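Carbonic anhydrase (Geobacillus kaustophilus, PDB 3VNP) catalyses the reversible hydration of carbon dioxide to hydrogencarbonate, working as a homotrimer with magnesium or zinc in its active sites. Local coordinates at residues I63-P68 and I85-I90; G53-I58 and I155-V160. All blocks are in the same frame, centred on the assembly; numbering follows the deposited sequence.

Interaction 1: residues I63-P68 and I85-I90. With MG (magnesium ion), chain E.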
loop_
_atom_site.group_PDB
_atom_site.type_symbol
_atom_site.label_atom_id
_atom_site.label_comp_id
_atom_site.label_asym_id
_atom_site.label_seq_id
_atom_site.Cartn_x
_atom_site.Cartn_y
_atom_site.Cartn_z
ATOM N N ILE A 63 -0.836 7.050 2.635
ATOM C CA ILE A 63 0.098 7.439 3.671
ATOM C C ILE A 63 0.416 8.923 3.525
ATOM O O ILE A 63 0.896 9.369 2.476
ATOM C CB ILE A 63 1.425 6.654 3.578
ATOM C CG1 ILE A 63 1.150 5.159 3.397
ATOM C CG2 ILE A 63 2.249 6.893 4.837
ATOM C CD1 ILE A 63 0.310 4.544 4.505
ATOM N N LEU A 64 0.131 9.685 4.574
ATOM C CA LEU A 64 0.419 11.113 4.579
ATOM C C LEU A 64 1.456 11.400 5.657
ATOM O O LEU A 64 1.250 11.077 6.826
ATOM C CB LEU A 64 -0.859 11.923 4.825
ATOM C CG LEU A 64 -1.668 12.222 3.549
ATOM C CD1 LEU A 64 -2.045 10.915 2.852
ATOM C CD2 LEU A 64 -2.915 13.032 3.891
ATOM N N HIS A 65 2.585 11.976 5.253
ATOM C CA HIS A 65 3.644 12.312 6.194
ATOM C C HIS A 65 4.404 13.554 5.717
ATOM O O HIS A 65 4.067 14.149 4.694
ATOM C CB HIS A 65 4.616 11.136 6.356
ATOM C CG HIS A 65 5.413 11.181 7.625
ATOM N ND1 HIS A 65 6.690 10.674 7.722
ATOM C CD2 HIS A 65 5.110 11.667 8.851
ATOM C CE1 HIS A 65 7.141 10.848 8.951
ATOM N NE2 HIS A 65 6.202 11.449 9.657
ATOM N N GLN A 66 5.436 13.944 6.456
ATOM C CA GLN A 66 6.196 15.122 6.081
ATOM C C GLN A 66 7.686 14.985 6.362
ATOM O O GLN A 66 8.116 14.133 7.145
ATOM C CB GLN A 66 5.687 16.363 6.840
ATOM C CG GLN A 66 4.202 16.395 7.179
ATOM C CD GLN A 66 3.858 15.467 8.327
ATOM O OE1 GLN A 66 4.593 15.388 9.309
ATOM N NE2 GLN A 66 2.734 14.771 8.219
ATOM N N SER A 67 8.460 15.831 5.687
ATOM C CA SER A 67 9.901 15.920 5.885
ATOM C C SER A 67 10.025 17.244 6.675
ATOM O O SER A 67 9.126 18.100 6.612
ATOM C CB SER A 67 10.639 15.988 4.537
ATOM O OG SER A 67 10.185 17.064 3.738
ATOM N N PRO A 68 11.121 17.428 7.428
ATOM C CA PRO A 68 11.295 18.654 8.214
ATOM C C PRO A 68 11.047 19.974 7.480
ATOM O O PRO A 68 11.443 20.143 6.328
ATOM C CB PRO A 68 12.735 18.537 8.718
ATOM C CG PRO A 68 12.935 17.072 8.828
ATOM C CD PRO A 68 12.310 16.567 7.545
ATOM N N ILE A 85 0.848 7.897 -1.662
ATOM C CA ILE A 85 1.807 8.392 -0.691
ATOM C C ILE A 85 1.955 9.895 -0.947
ATOM O O ILE A 85 2.235 10.319 -2.067
ATOM C CB ILE A 85 3.191 7.730 -0.853
ATOM C CG1 ILE A 85 3.108 6.243 -0.514
ATOM C CG2 ILE A 85 4.202 8.425 0.045
ATOM C CD1 ILE A 85 4.431 5.492 -0.675
ATOM N N LEU A 86 1.738 10.697 0.084
ATOM C CA LEU A 86 1.878 12.141 -0.041
ATOM C C LEU A 86 2.895 12.529 1.002
ATOM O O LEU A 86 2.661 12.365 2.197
ATOM C CB LEU A 86 0.549 12.851 0.231
ATOM C CG LEU A 86 -0.594 12.547 -0.740
ATOM C CD1 LEU A 86 -1.845 13.296 -0.310
ATOM C CD2 LEU A 86 -0.188 12.949 -2.145
ATOM N N HIS A 87 4.037 13.030 0.549
ATOM C CA HIS A 87 5.092 13.407 1.470
ATOM C C HIS A 87 5.453 14.881 1.336
ATOM O O HIS A 87 6.086 15.283 0.365
ATOM C CB HIS A 87 6.312 12.527 1.214
ATOM C CG HIS A 87 7.113 12.240 2.443
ATOM N ND1 HIS A 87 8.094 13.089 2.911
ATOM C CD2 HIS A 87 7.061 11.206 3.317
ATOM C CE1 HIS A 87 8.612 12.589 4.019
ATOM N NE2 HIS A 87 8.000 11.449 4.288
ATOM N N SER A 88 5.045 15.679 2.322
ATOM C CA SER A 88 5.319 17.114 2.314
ATOM C C SER A 88 4.958 17.697 0.962
ATOM O O SER A 88 5.689 18.519 0.412
ATOM C CB SER A 88 6.792 17.381 2.599
ATOM O OG SER A 88 7.089 17.146 3.959
ATOM N N ALA A 89 3.828 17.257 0.423
ATOM C CA ALA A 89 3.378 17.735 -0.870
ATOM C C ALA A 89 2.378 18.859 -0.688
ATOM O O ALA A 89 1.779 19.006 0.380
ATOM C CB ALA A 89 2.742 16.597 -1.657
ATOM N N ILE A 90 2.213 19.655 -1.739
ATOM C CA ILE A 90 1.278 20.763 -1.739
ATOM C C ILE A 90 0.326 20.528 -2.901
ATOM O O ILE A 90 0.688 20.712 -4.060
ATOM C CB ILE A 90 2.019 22.095 -1.910
ATOM C CG1 ILE A 90 2.963 22.290 -0.726
ATOM C CG2 ILE A 90 1.028 23.257 -1.996
ATOM C CD1 ILE A 90 3.893 23.454 -0.875
HETATM MG MG MG E . 8.266 9.976 6.148
HETATM O O HOH W 1 10.293 9.425 7.376
#

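Interaction 2: residues G53-I58 and I155-V160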
loop_
_atom_site.group_PDB
_atom_site.type_symbol
_atom_site.label_atom_id
_atom_site.label_comp_id
_atom_site.label_asym_id
_atom_site.label_seq_id
_atom_site.Cartn_x
_atom_site.Cartn_y
_atom_site.Cartn_z
ATOM N N GLY A 53 -7.989 20.518 3.517
ATOM C CA GLY A 53 -9.166 21.335 3.293
ATOM C C GLY A 53 -10.503 20.672 3.535
ATOM O O GLY A 53 -10.592 19.652 4.225
ATOM N N ASN A 54 -11.541 21.272 2.951
ATOM C CA ASN A 54 -12.916 20.799 3.065
ATOM C C ASN A 54 -13.308 20.008 1.819
ATOM O O ASN A 54 -12.740 20.203 0.749
ATOM C CB ASN A 54 -13.867 21.997 3.233
ATOM C CG ASN A 54 -13.466 22.906 4.391
ATOM O OD1 ASN A 54 -13.623 22.550 5.558
ATOM N ND2 ASN A 54 -12.932 24.076 4.070
ATOM N N ARG A 55 -14.279 19.111 1.971
ATOM C CA ARG A 55 -14.774 18.292 0.871
ATOM C C ARG A 55 -13.690 17.504 0.150
ATOM O O ARG A 55 -13.812 17.208 -1.040
ATOM C CB ARG A 55 -15.504 19.164 -0.140
ATOM C CG ARG A 55 -16.451 20.152 0.477
ATOM C CD ARG A 55 -17.307 20.784 -0.589
ATOM N NE ARG A 55 -18.449 19.942 -0.927
ATOM C CZ ARG A 55 -18.805 19.628 -2.170
ATOM N NH1 ARG A 55 -18.096 20.084 -3.199
ATOM N NH2 ARG A 55 -19.880 18.873 -2.384
ATOM N N VAL A 56 -12.633 17.161 0.875
ATOM C CA VAL A 56 -11.528 16.394 0.311
ATOM C C VAL A 56 -11.714 14.904 0.592
ATOM O O VAL A 56 -12.313 14.533 1.604
ATOM C CB VAL A 56 -10.186 16.817 0.948
ATOM C CG1 VAL A 56 -9.075 15.890 0.482
ATOM C CG2 VAL A 56 -9.877 18.268 0.608
ATOM N N ASN A 57 -11.230 14.048 -0.304
ATOM C CA ASN A 57 -11.311 12.610 -0.059
ATOM C C ASN A 57 -9.936 11.991 -0.226
ATOM O O ASN A 57 -9.279 12.168 -1.250
ATOM C CB ASN A 57 -12.325 11.901 -0.971
ATOM C CG ASN A 57 -11.905 11.874 -2.424
ATOM O OD1 ASN A 57 -12.310 12.730 -3.218
ATOM N ND2 ASN A 57 -11.089 10.887 -2.787
ATOM N N ILE A 58 -9.491 11.304 0.818
ATOM C CA ILE A 58 -8.205 10.627 0.827
ATOM C C ILE A 58 -8.545 9.142 0.897
ATOM O O ILE A 58 -8.851 8.604 1.961
ATOM C CB ILE A 58 -7.374 11.077 2.039
ATOM C CG1 ILE A 58 -7.015 12.557 1.867
ATOM C CG2 ILE A 58 -6.111 10.232 2.169
ATOM C CD1 ILE A 58 -6.265 13.146 3.028
ATOM N N ILE A 155 -16.754 13.172 -9.242
ATOM C CA ILE A 155 -16.075 12.307 -8.279
ATOM C C ILE A 155 -16.024 12.985 -6.910
ATOM O O ILE A 155 -16.387 12.400 -5.887
ATOM C CB ILE A 155 -14.623 11.999 -8.739
ATOM C CG1 ILE A 155 -14.647 11.127 -9.996
ATOM C CG2 ILE A 155 -13.854 11.298 -7.634
ATOM C CD1 ILE A 155 -13.282 10.949 -10.655
ATOM N N ARG A 156 -15.562 14.229 -6.912
ATOM C CA ARG A 156 -15.443 15.027 -5.706
ATOM C C ARG A 156 -16.756 15.041 -4.920
ATOM O O ARG A 156 -16.791 14.706 -3.735
ATOM C CB ARG A 156 -15.025 16.438 -6.120
ATOM C CG ARG A 156 -14.911 17.470 -5.025
ATOM C CD ARG A 156 -14.092 18.624 -5.563
ATOM N NE ARG A 156 -14.448 18.933 -6.948
ATOM C CZ ARG A 156 -13.568 19.105 -7.931
ATOM N NH1 ARG A 156 -12.270 19.001 -7.695
ATOM N NH2 ARG A 156 -13.988 19.379 -9.159
ATOM N N ARG A 157 -17.836 15.419 -5.594
ATOM C CA ARG A 157 -19.159 15.478 -4.980
ATOM C C ARG A 157 -19.625 14.101 -4.511
ATOM O O ARG A 157 -20.191 13.964 -3.427
ATOM C CB ARG A 157 -20.162 16.058 -5.979
ATOM C CG ARG A 157 -21.591 16.104 -5.487
ATOM C CD ARG A 157 -22.518 16.554 -6.606
ATOM N NE ARG A 157 -22.442 15.657 -7.758
ATOM C CZ ARG A 157 -23.147 15.806 -8.875
ATOM N NH1 ARG A 157 -23.991 16.825 -9.001
ATOM N NH2 ARG A 157 -23.004 14.934 -9.869
ATOM N N GLU A 158 -19.387 13.085 -5.335
ATOM C CA GLU A 158 -19.772 11.717 -5.003
ATOM C C GLU A 158 -19.149 11.253 -3.684
ATOM O O GLU A 158 -19.816 10.602 -2.878
ATOM C CB GLU A 158 -19.349 10.760 -6.121
ATOM C CG GLU A 158 -19.515 9.280 -5.770
ATOM C CD GLU A 158 -18.674 8.364 -6.654
ATOM O OE1 GLU A 158 -18.864 8.388 -7.887
ATOM O OE2 GLU A 158 -17.820 7.618 -6.115
ATOM N N TYR A 159 -17.876 11.574 -3.458
ATOM C CA TYR A 159 -17.232 11.148 -2.221
ATOM C C TYR A 159 -17.724 11.856 -0.964
ATOM O O TYR A 159 -17.534 11.353 0.145
ATOM C CB TYR A 159 -15.703 11.246 -2.325
ATOM C CG TYR A 159 -15.081 9.940 -2.768
ATOM C CD1 TYR A 159 -14.780 9.700 -4.110
ATOM C CD2 TYR A 159 -14.870 8.906 -1.852
ATOM C CE1 TYR A 159 -14.288 8.460 -4.531
ATOM C CE2 TYR A 159 -14.382 7.660 -2.260
ATOM C CZ TYR A 159 -14.094 7.443 -3.600
ATOM O OH TYR A 159 -13.628 6.210 -4.006
ATOM N N VAL A 160 -18.352 13.017 -1.127
ATOM C CA VAL A 160 -18.892 13.731 0.023
ATOM C C VAL A 160 -20.151 12.966 0.422
ATOM O O VAL A 160 -20.440 12.791 1.606
ATOM C CB VAL A 160 -19.271 15.176 -0.330
ATOM C CG1 VAL A 160 -19.862 15.859 0.886
ATOM C CG2 VAL A 160 -18.048 15.931 -0.811
HETATM O O HOH W 2 -14.579 14.639 -1.648
#

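Interaction 1: residues I63-P68 and I85-I90
Backbone pairing comes first: strands 63-65 and 85-87 run parallel, their axes 4° apart. Three main-chain hydrogen bonds hold them in register, from Leu86 N to Ile63 O (2.9 Å), from His65 N to Leu86 O (3.1 Å) and from Ser88 N to His65 O (3.0 Å). The first two lie nearly along the carbonyl axis, whereas Ser88 N comes in on a lone pair of its acceptor, 145° at the oxygen. Beyond the strands a side chain takes over. Ser88 OG, anti to its own carbonyl carbon, receives Ser67 N at 2.6 Å and also hydrogen-bonds Asn70 O, so two bonds tie it into the turn.

Metal binding occupies the side that carries His65 and His87. The two side chains run side by side, but their rings are turned 88° to each other and reach the magnesium with different nitrogens, His65 ND1 at 2.3 Å and His87 NE2 at 2.4 Å. Water 1 and His82 of the second subunit are the other ligands, the interface-built, three-histidine site of gamma-class carbonic anhydrases. The far nitrogens are held too: His65 NE2 is hydrogen-bonded to Asp46 OD2 and His87 ND1 to Asp105 OD1, carboxylates that fix the ring rotations and probably make the imidazoles stronger ligands. His65 C stands over the centre of one His87 ring face.

Apolar contact fills the side bearing Leu64 and Leu86, which point the same way and meet through their CD1 atoms at 4.0 Å.

These are successive coils of a left-handed parallel beta-helix: strand 42-45 lies next to 63-65 and strand 102-103 next to 85-87, while both leucines also touch strand 72-74 and Met99 of the second subunit packs on Ile85 and His87.

Interaction 2: residues G53-I58 and I155-V160
Water 2 is the best-held polar atom, gripped by two backbone carbonyls, one from each segment: Arg55 O at 2.7 Å and Arg156 O at 3.0 Å. Each bond fits donation by the water, but more acceptors lie in reach than it has protons, so the two need not both be made at every moment. With no direct hydrogen bond across the segments, this bridge is their polar link.

Two residues along from Arg55, Asn57 lies flat against Tyr159. The CB of each is 3.7 Å from the CB of the other, and Asn57 CG, set between its backbone N and carbonyl carbon (chi1 68°), brings the amide over one ring face with the planes 17° apart. An alanine here would keep the CB contact but remove the stacked amide, and would probably leave the Tyr159 ring less firmly placed.

The contact lays the long C-terminal helix 146-170 along the left-handed beta-helix of the hexapeptide-repeat fold, where residues 53-56 form a corner leading into strand 57-58. Arg55 has a positive phi (55°) there, and its side chain, bent at chi3, spreads over the helix so that Val160 CG2 lies over one guanidinium face, 3.8 Å from Arg55 NH2. Arg156 turns another way, its NH1 hydrogen-bonding Gly77 O; Arg55 NH1 and Arg156 NE, like charges, stay 5.4 Å apart.

Tyr159 OH hydrogen-bonds Arg44 of the third subunit, and the side chain, whose ring also meets Trp38, comes within about 4 Å, nearest atoms, of the side chain of metal-binding His82 and of a bound magnesium.

How the interactions relate
Along the chain the order is 53-58, 63-68, 85-90, 155-160, so interaction 2 brackets interaction 1. Their centres lie 19 Å apart, on opposite sides of the chain's centre. Strand 57-58 belongs to a different sheet of the beta-helix from strands 63-65 and 85-87, yet it directly precedes 63-65, and Ile58 CD1 meets Leu64 CD2 at 3.5 Å through the interior. Interaction 1 supplies two histidines to a magnesium shared with the second subunit, while interaction 2 seats Tyr159 beside His82 and against His65 of the third subunit. Within one subunit the two contacts therefore border different intersubunit metal sites, interaction 1 giving ligands and interaction 2 a neighbouring tyrosine; across each interface one faces the other.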